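Local coordinates for hypothetical protein (Fusobacterium nucleatum subsp. nucleatum, PDB 2GSL) that might be a ribonuclease involved in RNA processing, consistent with the MrnC family, and has a helical ribonuclease III domain that binds magnesium, at residues A[8-13]-A[76-81]; A[32-37]-A[45-50]; A[60-65]-A[96-101]; A[107-112]-A[116-121]. One frame throughout, in Å; residues are numbered along the deposited sequence.

Overall arrangement
All four contacts belong to one helical fold, yet their chemistry changes with place. Contacts 2, 3 and 4 are buried and rest on ring and aliphatic packing without a hydrogen bond between their segments; contact 1, partly buried, is the polar one, an arginine held by two backbone carbonyls. Contacts 3 and 4 share helix 93-111 and meet where Ile64 CD1 lies 3.8 Å from Ile121 CD1. Contact 1 touches both: its Lys80 is salt-bridged to Glu98 of contact 3, and its Tyr13 packs on Leu111 of contact 4. Contact 2 stands apart, its centre about 29 Å from that of contact 1, on the opposite side of the chain's centre.

Contact 1. Residues A[8-13]-A[76-81]; sequences KDIRDY and GKRAKN
Arg78 NH1 donates to Tyr13 O at 2.7 Å, and the bond is nearly straight, with an N-H...O angle of 172° and the donor in the carbonyl plane. The other terminal nitrogen of the same guanidinium, Arg78 NH2, donates to Asp9 O at 2.8 Å. Both oxygens lie almost exactly in the guanidinium plane, so the flat group meets the loop with its edge and two separate bonds fix its rotation. The second bond meets its acceptor from above: NH2 stands 43° out of the carbonyl plane of Asp9. The carboxylate of Asp9 takes no part, since Asp9 OD2 is 6.8 Å from Arg78 NH2; it is the peptide oxygen that is recognised.

Ile10 adds a van der Waals contact: its CG2 methyl, beside the backbone N, approaches Arg78 NH2 obliquely (3.4 Å), while the two side chains run at about a right angle. The arginine has to span a wide gap, because even the closest CA atoms, those of Ile10 and Arg78, are 10.8 Å apart. Its CG sits between the backbone N and the carbonyl carbon (chi1 67°), and a bend at chi3 turns the guanidinium edge to the loop.

Beside this bridge, Tyr13 OH is hydrogen-bonded to Leu35 O of the second subunit. The arrangement is a guanidinium joining two main-chain carbonyls of one loop, here tying the segment that leads into helix 15-34 to the end of helix 70-80 in the helical ribonuclease III fold.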
# COMPACT_ATOMS: atom_id res chain seq x y z
N LYS A 8 4.42 21.16 0.91
CA LYS A 8 5.63 20.74 0.21
C LYS A 8 6.33 19.61 0.97
O LYS A 8 6.11 19.42 2.16
CB LYS A 8 6.60 21.92 0.04
CG LYS A 8 7.78 21.64 -0.90
CD LYS A 8 7.29 21.30 -2.31
CE LYS A 8 8.44 21.01 -3.26
NZ LYS A 8 7.94 20.66 -4.62
N ASP A 9 7.16 18.85 0.25
CA ASP A 9 7.89 17.73 0.84
C ASP A 9 8.78 18.19 1.97
O ASP A 9 9.23 17.39 2.79
CB ASP A 9 8.75 17.04 -0.22
CG ASP A 9 7.97 16.67 -1.46
OD1 ASP A 9 6.83 16.19 -1.32
OD2 ASP A 9 8.50 16.86 -2.57
N ILE A 10 9.04 19.49 2.01
CA ILE A 10 9.87 20.06 3.06
C ILE A 10 9.04 21.07 3.82
O ILE A 10 9.40 21.44 4.94
CB ILE A 10 11.13 20.76 2.48
CG1 ILE A 10 10.72 21.98 1.64
CG2 ILE A 10 11.93 19.77 1.62
CD1 ILE A 10 11.90 22.83 1.20
N ARG A 11 7.94 21.51 3.22
CA ARG A 11 7.06 22.49 3.85
C ARG A 11 6.72 22.08 5.27
O ARG A 11 6.68 22.92 6.18
CB ARG A 11 5.76 22.65 3.05
CG ARG A 11 4.88 23.81 3.51
CD ARG A 11 5.47 25.16 3.10
NE ARG A 11 4.61 26.28 3.50
CZ ARG A 11 4.79 27.54 3.10
NH1 ARG A 11 3.97 28.48 3.52
NH2 ARG A 11 5.79 27.84 2.28
N ASP A 12 6.46 20.80 5.46
CA ASP A 12 6.14 20.29 6.79
C ASP A 12 5.98 18.77 6.71
O ASP A 12 5.03 18.21 7.27
CB ASP A 12 4.85 20.97 7.31
CG ASP A 12 4.82 21.10 8.84
OD1 ASP A 12 5.83 21.53 9.43
OD2 ASP A 12 3.77 20.80 9.45
N TYR A 13 6.90 18.12 6.02
CA TYR A 13 6.89 16.66 5.89
C TYR A 13 8.19 16.04 6.41
O TYR A 13 9.26 16.30 5.88
CB TYR A 13 6.68 16.23 4.43
CG TYR A 13 5.25 15.92 4.06
CD1 TYR A 13 4.57 16.68 3.11
CD2 TYR A 13 4.57 14.85 4.64
CE1 TYR A 13 3.26 16.39 2.75
CE2 TYR A 13 3.25 14.56 4.28
CZ TYR A 13 2.61 15.33 3.34
OH TYR A 13 1.31 15.04 2.98
N GLY A 76 16.44 11.77 0.57
CA GLY A 76 17.06 10.51 0.91
C GLY A 76 18.07 10.67 2.04
O GLY A 76 18.03 9.92 3.01
N LYS A 77 18.95 11.65 1.91
CA LYS A 77 19.99 11.90 2.91
C LYS A 77 19.47 12.22 4.30
O LYS A 77 19.84 11.55 5.26
CB LYS A 77 20.93 13.02 2.43
CG LYS A 77 22.29 13.08 3.15
CD LYS A 77 22.24 13.81 4.49
CE LYS A 77 22.36 15.33 4.33
NZ LYS A 77 23.75 15.78 3.97
N ARG A 78 18.62 13.25 4.42
CA ARG A 78 18.09 13.63 5.72
C ARG A 78 17.34 12.48 6.35
O ARG A 78 17.26 12.37 7.57
CB ARG A 78 17.17 14.85 5.63
CG ARG A 78 15.87 14.64 4.87
CD ARG A 78 14.73 15.56 5.39
NE ARG A 78 13.89 16.08 4.30
CZ ARG A 78 12.58 16.29 4.39
NH1 ARG A 78 11.94 16.02 5.52
NH2 ARG A 78 11.92 16.79 3.35
N ALA A 79 16.78 11.63 5.49
CA ALA A 79 16.02 10.46 5.94
C ALA A 79 16.93 9.39 6.55
O ALA A 79 16.52 8.69 7.47
CB ALA A 79 15.23 9.88 4.76
N LYS A 80 18.16 9.27 6.04
CA LYS A 80 19.09 8.29 6.57
C LYS A 80 19.45 8.58 8.01
O LYS A 80 19.29 7.72 8.88
CB LYS A 80 20.38 8.23 5.73
CG LYS A 80 20.17 7.63 4.35
CD LYS A 80 21.46 7.58 3.52
CE LYS A 80 22.41 6.48 3.98
NZ LYS A 80 23.54 6.30 3.00
N ASN A 81 19.92 9.80 8.27
CA ASN A 81 20.29 10.19 9.63
C ASN A 81 19.16 10.89 10.37
O ASN A 81 18.39 10.26 11.09
CB ASN A 81 21.55 11.07 9.63
CG ASN A 81 21.88 11.65 8.24
OD1 ASN A 81 22.27 10.93 7.32
ND2 ASN A 81 21.75 12.97 8.11

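Contact 2. Residues A[32-37]-A[45-50]; sequences KYYLQF and NKYVKA
Tyr34 and Tyr47 meet as an offset edge-to-face pair that joins the consecutive helices 15-34 and 41-52 of the ribonuclease III fold. The edge of Tyr47 is turned to the face of Tyr34: the ring centroids are 5.4 Å apart and the planes stand at 67°. The nearest atoms are Tyr34 CE1 and Tyr47 CD2, at 3.4 Å. A CH-pi contact lies beside the ring pair, with Tyr47 CB 3.7 Å from the centroid of the Tyr34 ring and only 7° off its normal, which places the methylene squarely over the face. The face of Tyr34 opposite Tyr47 is taken by its chain neighbour, with Tyr33 CD1 3.8 Å above the plane of the Tyr34 ring and over its centre. Backbone atoms complete this shell, since Tyr47 O is 3.5 Å from Tyr34 CE2 and Val48 N approaches Tyr34 CD2 obliquely at 4.4 Å.

The backbone of helix 41-52 puts Tyr47 CB over the Tyr34 ring; CG, anti to the carbonyl carbon (chi1 -76°), then sends the Tyr47 ring to the side where its CD2 meets Tyr34 CE1.

Farther out, the Tyr47 ring also stacks with Tyr39 in the connecting loop. Val48 packs on Ile30 of helix 15-34 and on Phe20 of the second subunit, and its side chain is about 10 Å from that of the active-site Asp23. Lys51 NZ links the phenol end of one partner to the backbone of the other, hydrogen-bonding to both Tyr34 OH and Tyr47 O.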
# COMPACT_ATOMS: atom_id res chain seq x y z
N LYS A 32 1.45 -5.97 -6.96
CA LYS A 32 0.91 -5.88 -8.32
C LYS A 32 1.67 -6.74 -9.32
O LYS A 32 1.08 -7.55 -10.02
CB LYS A 32 0.94 -4.44 -8.83
CG LYS A 32 -0.12 -3.55 -8.26
CD LYS A 32 -0.46 -2.45 -9.26
CE LYS A 32 0.77 -1.63 -9.63
NZ LYS A 32 0.46 -0.46 -10.50
N TYR A 33 2.99 -6.52 -9.39
CA TYR A 33 3.84 -7.27 -10.31
C TYR A 33 3.80 -8.77 -10.07
O TYR A 33 3.83 -9.54 -11.01
CB TYR A 33 5.29 -6.78 -10.20
CG TYR A 33 6.31 -7.67 -10.91
CD1 TYR A 33 7.15 -8.53 -10.19
CD2 TYR A 33 6.47 -7.62 -12.31
CE1 TYR A 33 8.12 -9.31 -10.83
CE2 TYR A 33 7.43 -8.40 -12.96
CZ TYR A 33 8.26 -9.24 -12.21
OH TYR A 33 9.22 -10.00 -12.84
N TYR A 34 3.75 -9.18 -8.81
CA TYR A 34 3.74 -10.60 -8.54
C TYR A 34 2.36 -11.20 -8.61
O TYR A 34 2.22 -12.40 -8.76
CB TYR A 34 4.39 -10.89 -7.18
CG TYR A 34 5.91 -10.89 -7.22
CD1 TYR A 34 6.60 -11.80 -8.03
CD2 TYR A 34 6.65 -9.99 -6.45
CE1 TYR A 34 7.99 -11.82 -8.07
CE2 TYR A 34 8.05 -10.00 -6.49
CZ TYR A 34 8.71 -10.92 -7.30
OH TYR A 34 10.08 -10.92 -7.37
N LEU A 35 1.34 -10.36 -8.54
CA LEU A 35 -0.03 -10.84 -8.58
C LEU A 35 -0.48 -11.10 -10.01
O LEU A 35 -1.68 -11.19 -10.29
CB LEU A 35 -0.95 -9.81 -7.94
CG LEU A 35 -2.34 -10.27 -7.50
CD1 LEU A 35 -2.23 -11.41 -6.48
CD2 LEU A 35 -3.08 -9.09 -6.89
N GLN A 36 0.46 -11.24 -10.93
CA GLN A 36 0.10 -11.44 -12.32
C GLN A 36 0.61 -12.76 -12.86
O GLN A 36 0.41 -13.09 -14.04
CB GLN A 36 0.68 -10.31 -13.16
CG GLN A 36 2.19 -10.40 -13.33
CD GLN A 36 2.73 -9.34 -14.26
OE1 GLN A 36 3.52 -9.63 -15.17
NE2 GLN A 36 2.31 -8.10 -14.05
N PHE A 37 1.27 -13.53 -12.01
CA PHE A 37 1.82 -14.79 -12.45
C PHE A 37 0.94 -15.99 -12.17
O PHE A 37 1.01 -16.97 -12.90
CB PHE A 37 3.20 -14.98 -11.83
CG PHE A 37 4.21 -14.03 -12.36
CD1 PHE A 37 4.71 -14.18 -13.65
CD2 PHE A 37 4.64 -12.95 -11.61
CE1 PHE A 37 5.62 -13.27 -14.18
CE2 PHE A 37 5.54 -12.04 -12.13
CZ PHE A 37 6.03 -12.20 -13.42
N ASN A 45 3.13 -14.53 -1.37
CA ASN A 45 3.59 -13.84 -0.18
C ASN A 45 5.11 -13.94 -0.04
O ASN A 45 5.78 -12.95 0.28
CB ASN A 45 2.90 -14.41 1.06
CG ASN A 45 1.41 -14.06 1.13
OD1 ASN A 45 0.67 -14.28 0.17
ND2 ASN A 45 0.98 -13.53 2.26
N LYS A 46 5.65 -15.13 -0.29
CA LYS A 46 7.09 -15.35 -0.20
C LYS A 46 7.88 -14.43 -1.12
O LYS A 46 8.91 -13.88 -0.71
CB LYS A 46 7.40 -16.81 -0.53
CG LYS A 46 8.89 -17.14 -0.57
CD LYS A 46 9.13 -18.59 -0.92
CE LYS A 46 8.68 -18.92 -2.33
NZ LYS A 46 8.75 -20.40 -2.56
N TYR A 47 7.43 -14.28 -2.37
CA TYR A 47 8.11 -13.41 -3.34
C TYR A 47 7.98 -11.93 -2.98
O TYR A 47 8.86 -11.12 -3.28
CB TYR A 47 7.57 -13.62 -4.76
CG TYR A 47 8.04 -14.87 -5.45
CD1 TYR A 47 7.75 -16.13 -4.92
CD2 TYR A 47 8.79 -14.82 -6.63
CE1 TYR A 47 8.17 -17.29 -5.54
CE2 TYR A 47 9.22 -15.99 -7.26
CZ TYR A 47 8.90 -17.22 -6.71
OH TYR A 47 9.32 -18.40 -7.31
N VAL A 48 6.85 -11.58 -2.36
CA VAL A 48 6.59 -10.20 -1.97
C VAL A 48 7.52 -9.79 -0.84
O VAL A 48 8.20 -8.76 -0.93
CB VAL A 48 5.14 -10.02 -1.52
CG1 VAL A 48 4.92 -8.60 -1.04
CG2 VAL A 48 4.19 -10.34 -2.67
N LYS A 49 7.56 -10.61 0.21
CA LYS A 49 8.40 -10.34 1.37
C LYS A 49 9.86 -10.22 0.99
O LYS A 49 10.65 -9.51 1.64
CB LYS A 49 8.26 -11.44 2.43
CG LYS A 49 6.90 -11.49 3.08
CD LYS A 49 6.89 -12.43 4.27
CE LYS A 49 5.49 -12.50 4.89
NZ LYS A 49 5.40 -13.41 6.08
N ALA A 50 10.23 -10.92 -0.06
CA ALA A 50 11.60 -10.91 -0.52
C ALA A 50 12.01 -9.52 -0.98
O ALA A 50 13.14 -9.12 -0.72
CB ALA A 50 11.79 -11.91 -1.64

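Contact 3. Residues A[60-65]-A[96-101]; sequences IYKKII and YKEATA
Tyr61 packs against Glu98 and Ala101 where two helices of the ribonuclease III fold cross: the axes of helix 60-64 and helix 96-101 approach to 9.4 Å at a crossing angle of 67°.

The apolar part centres on the Tyr61 ring, whose CG is anti to the backbone N (chi1 175°) and which therefore reaches over helix 93-111. Glu98 CA lies over one face of the ring, and Glu98 CG comes to 3.6 Å from Tyr61 CD1 beyond the rim; the two side chains cross at about a right angle. Toward the other end of the same helical segment, Ala101 CB approaches Tyr61 CE2 to 3.6 Å. Ile65 CB occupies the opposite face, 3.9 Å above the plane of the Tyr61 ring, so the ring is held between its own helix end and the facing helix.

The polar part belongs to the Glu98 carboxylate: Ser58 OG is hydrogen-bonded to OE2, and OE1 is salt-bridged to Lys80 NZ. With both oxygens so engaged, the group links three helices. Lys62 adds chiefly its aliphatic chain, which runs by the carboxylate, while its ammonium stays beyond salt-bridge distance, Lys62 NZ being 4.4 Å from Glu98 OE2.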
# COMPACT_ATOMS: atom_id res chain seq x y z
N ILE A 60 18.39 -1.40 -3.26
CA ILE A 60 17.79 -0.50 -4.22
C ILE A 60 18.34 0.90 -4.03
O ILE A 60 18.94 1.48 -4.94
CB ILE A 60 16.25 -0.44 -4.07
CG1 ILE A 60 15.65 -1.80 -4.42
CG2 ILE A 60 15.68 0.64 -4.98
CD1 ILE A 60 15.89 -2.22 -5.86
N TYR A 61 18.16 1.44 -2.83
CA TYR A 61 18.64 2.79 -2.53
C TYR A 61 20.09 2.97 -2.99
O TYR A 61 20.38 3.85 -3.78
CB TYR A 61 18.49 3.08 -1.03
CG TYR A 61 19.07 4.40 -0.58
CD1 TYR A 61 20.42 4.50 -0.25
CD2 TYR A 61 18.29 5.55 -0.52
CE1 TYR A 61 20.97 5.70 0.14
CE2 TYR A 61 18.84 6.77 -0.14
CZ TYR A 61 20.18 6.84 0.19
OH TYR A 61 20.76 8.05 0.54
N LYS A 62 20.99 2.11 -2.54
CA LYS A 62 22.38 2.23 -2.92
C LYS A 62 22.65 2.11 -4.42
O LYS A 62 23.67 2.60 -4.91
CB LYS A 62 23.22 1.23 -2.14
CG LYS A 62 23.15 1.51 -0.65
CD LYS A 62 23.69 0.37 0.20
CE LYS A 62 25.19 0.26 0.11
NZ LYS A 62 25.68 -0.72 1.12
N LYS A 63 21.72 1.50 -5.16
CA LYS A 63 21.90 1.35 -6.60
C LYS A 63 21.31 2.51 -7.40
O LYS A 63 21.61 2.66 -8.59
CB LYS A 63 21.28 0.04 -7.10
CG LYS A 63 21.98 -1.22 -6.57
CD LYS A 63 21.27 -2.50 -7.01
CE LYS A 63 21.43 -2.76 -8.51
NZ LYS A 63 22.81 -3.21 -8.89
N ILE A 64 20.48 3.34 -6.77
CA ILE A 64 19.89 4.47 -7.48
C ILE A 64 20.30 5.84 -6.97
O ILE A 64 20.56 6.74 -7.76
CB ILE A 64 18.34 4.39 -7.48
CG1 ILE A 64 17.81 4.52 -6.06
CG2 ILE A 64 17.87 3.10 -8.09
CD1 ILE A 64 16.29 4.50 -6.00
N ILE A 65 20.36 5.98 -5.65
CA ILE A 65 20.72 7.23 -4.96
C ILE A 65 21.61 8.23 -5.73
O ILE A 65 21.33 9.43 -5.75
CB ILE A 65 21.39 6.91 -3.60
CG1 ILE A 65 21.69 8.19 -2.83
CG2 ILE A 65 22.68 6.13 -3.83
CD1 ILE A 65 20.48 9.04 -2.55
N TYR A 96 18.68 -0.36 7.54
CA TYR A 96 17.35 0.05 7.96
C TYR A 96 17.14 1.51 7.56
O TYR A 96 16.11 1.88 7.00
CB TYR A 96 17.21 -0.14 9.47
CG TYR A 96 15.80 0.01 9.96
CD1 TYR A 96 15.28 1.26 10.30
CD2 TYR A 96 14.96 -1.09 10.02
CE1 TYR A 96 13.94 1.40 10.69
CE2 TYR A 96 13.63 -0.96 10.39
CZ TYR A 96 13.13 0.28 10.73
OH TYR A 96 11.79 0.38 11.05
N LYS A 97 18.14 2.34 7.84
CA LYS A 97 18.07 3.75 7.50
C LYS A 97 17.87 3.92 5.99
O LYS A 97 16.94 4.59 5.55
CB LYS A 97 19.33 4.48 7.99
CG LYS A 97 19.44 4.56 9.52
CD LYS A 97 20.89 4.54 10.01
CE LYS A 97 21.68 5.82 9.68
NZ LYS A 97 21.47 6.97 10.63
N GLU A 98 18.73 3.30 5.20
CA GLU A 98 18.62 3.40 3.75
C GLU A 98 17.28 2.85 3.28
O GLU A 98 16.79 3.23 2.22
CB GLU A 98 19.77 2.66 3.08
CG GLU A 98 21.08 3.42 3.12
CD GLU A 98 22.27 2.54 2.83
OE1 GLU A 98 23.41 3.08 2.71
OE2 GLU A 98 22.08 1.30 2.72
N ALA A 99 16.69 1.97 4.07
CA ALA A 99 15.40 1.39 3.72
C ALA A 99 14.32 2.45 3.89
O ALA A 99 13.34 2.51 3.13
CB ALA A 99 15.11 0.19 4.62
N THR A 100 14.50 3.29 4.90
CA THR A 100 13.58 4.38 5.20
C THR A 100 13.79 5.51 4.22
O THR A 100 12.85 6.15 3.76
CB THR A 100 13.83 4.90 6.60
OG1 THR A 100 13.71 3.82 7.53
CG2 THR A 100 12.82 6.00 6.94
N ALA A 101 15.06 5.76 3.90
CA ALA A 101 15.39 6.82 2.97
C ALA A 101 14.76 6.47 1.63
O ALA A 101 14.23 7.34 0.93
CB ALA A 101 16.91 6.94 2.84

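Contact 4. Residues A[107-112]-A[116-121]; sequences GAMYLL and EEIKKI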
# COMPACT_ATOMS: atom_id res chain seq x y z
N GLY A 107 7.89 7.84 -1.30
CA GLY A 107 6.76 8.58 -0.78
C GLY A 107 6.68 9.98 -1.35
O GLY A 107 5.60 10.47 -1.68
N ALA A 108 7.84 10.62 -1.49
CA ALA A 108 7.90 11.98 -2.00
C ALA A 108 7.50 12.06 -3.48
O ALA A 108 6.68 12.89 -3.86
CB ALA A 108 9.30 12.54 -1.81
N MSE A 109 8.08 11.20 -4.30
CA MSE A 109 7.78 11.20 -5.72
C MSE A 109 6.28 11.13 -5.94
O MSE A 109 5.71 11.84 -6.77
CB MSE A 109 8.48 10.02 -6.40
CG MSE A 109 10.01 10.05 -6.29
SE MSE A 109 10.84 8.46 -7.07
CE MSE A 109 12.67 9.07 -7.20
N TYR A 110 5.61 10.28 -5.17
CA TYR A 110 4.18 10.13 -5.30
C TYR A 110 3.49 11.49 -5.06
O TYR A 110 2.82 12.02 -5.95
CB TYR A 110 3.70 9.10 -4.29
CG TYR A 110 2.30 8.64 -4.52
CD1 TYR A 110 2.02 7.58 -5.37
CD2 TYR A 110 1.25 9.23 -3.83
CE1 TYR A 110 0.73 7.12 -5.52
CE2 TYR A 110 -0.04 8.78 -3.97
CZ TYR A 110 -0.30 7.73 -4.81
OH TYR A 110 -1.59 7.26 -4.89
N LEU A 111 3.66 12.04 -3.86
CA LEU A 111 3.07 13.34 -3.52
C LEU A 111 3.35 14.42 -4.57
O LEU A 111 2.61 15.40 -4.67
CB LEU A 111 3.57 13.79 -2.15
CG LEU A 111 2.92 13.06 -0.99
CD1 LEU A 111 3.53 13.49 0.33
CD2 LEU A 111 1.45 13.34 -0.99
N LEU A 112 4.43 14.26 -5.33
CA LEU A 112 4.77 15.23 -6.36
C LEU A 112 4.31 14.75 -7.72
O LEU A 112 4.92 15.08 -8.74
CB LEU A 112 6.28 15.46 -6.43
CG LEU A 112 6.88 16.27 -5.30
CD1 LEU A 112 8.37 16.40 -5.51
CD2 LEU A 112 6.21 17.62 -5.24
N GLU A 116 5.81 8.58 -12.45
CA GLU A 116 6.56 7.99 -13.56
C GLU A 116 7.98 7.70 -13.12
O GLU A 116 8.66 6.85 -13.70
CB GLU A 116 6.58 8.94 -14.77
CG GLU A 116 7.41 8.40 -15.93
CD GLU A 116 6.88 7.09 -16.48
OE1 GLU A 116 7.63 6.40 -17.21
OE2 GLU A 116 5.70 6.75 -16.21
N GLU A 117 8.43 8.42 -12.10
CA GLU A 117 9.77 8.25 -11.56
C GLU A 117 9.79 6.99 -10.69
O GLU A 117 10.82 6.34 -10.53
CB GLU A 117 10.15 9.48 -10.73
CG GLU A 117 10.28 10.76 -11.55
CD GLU A 117 11.63 10.88 -12.25
OE1 GLU A 117 12.01 9.93 -12.97
OE2 GLU A 117 12.30 11.92 -12.08
N ILE A 118 8.63 6.66 -10.13
CA ILE A 118 8.49 5.48 -9.29
C ILE A 118 8.57 4.22 -10.13
O ILE A 118 9.23 3.25 -9.76
CB ILE A 118 7.16 5.50 -8.53
CG1 ILE A 118 7.08 6.77 -7.68
CG2 ILE A 118 7.03 4.27 -7.67
CD1 ILE A 118 5.77 6.94 -6.98
N LYS A 119 7.90 4.24 -11.29
CA LYS A 119 7.89 3.09 -12.19
C LYS A 119 9.30 2.74 -12.68
O LYS A 119 9.62 1.58 -12.90
CB LYS A 119 6.99 3.35 -13.41
CG LYS A 119 6.92 2.18 -14.39
CD LYS A 119 5.85 2.36 -15.47
CE LYS A 119 5.57 1.03 -16.22
NZ LYS A 119 4.48 1.11 -17.24
N LYS A 120 10.14 3.75 -12.83
CA LYS A 120 11.49 3.49 -13.31
C LYS A 120 12.30 2.73 -12.26
O LYS A 120 13.13 1.89 -12.60
CB LYS A 120 12.15 4.82 -13.69
CG LYS A 120 13.30 4.67 -14.66
CD LYS A 120 13.45 5.91 -15.52
CE LYS A 120 13.89 7.13 -14.72
NZ LYS A 120 14.16 8.32 -15.60
N ILE A 121 12.05 3.03 -10.99
CA ILE A 121 12.73 2.37 -9.88
C ILE A 121 12.16 0.96 -9.74
O ILE A 121 12.88 -0.00 -9.51
CB ILE A 121 12.53 3.14 -8.56
CG1 ILE A 121 13.25 4.48 -8.62
CG2 ILE A 121 13.04 2.34 -7.38
CD1 ILE A 121 12.93 5.40 -7.46
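Met109, a selenomethionine here, reaches across to Ile118, Glu117 and Ile121 with successive parts of its side chain. Near the backbone, Met109 CB lies 3.8 Å from Ile118 CG1. The chain, extended beyond CG (chi2 176°), carries the selenium across to the facing helix: Met109 SE is 3.7 Å from Ile121 CD1 and 3.9 Å from Glu117 CB, the Met109 and Glu117 side chains standing at about a right angle. The methyl end, Met109 CE, also comes to 3.7 Å from Ile121 CD1, where the side chains cross obliquely. Glu117 contributes only its CB, since a bend at chi2 turns its carboxylate away.

The CD1 end of Ile118 reaches Tyr110, 3.8 Å from Tyr110 N and at the edge of its ring, near the ring plane. No hydrogen bond joins the two segments; the contacts between them are apolar packing.

The axes of helix 107-111 and helix 116-121 approach to 9.1 Å at 146°, the roughly antiparallel course of a helical hairpin closed by a short turn. Tyr110 faces the dimer partner, its OH hydrogen-bonded to Lys32 NZ of the second subunit. Within the chain, Met109 packs on Phe72 of helix 70-80, and Ile121 packs on Trp26 of helix 15-34 and on Ile60 and Ile64 of helix 54-64.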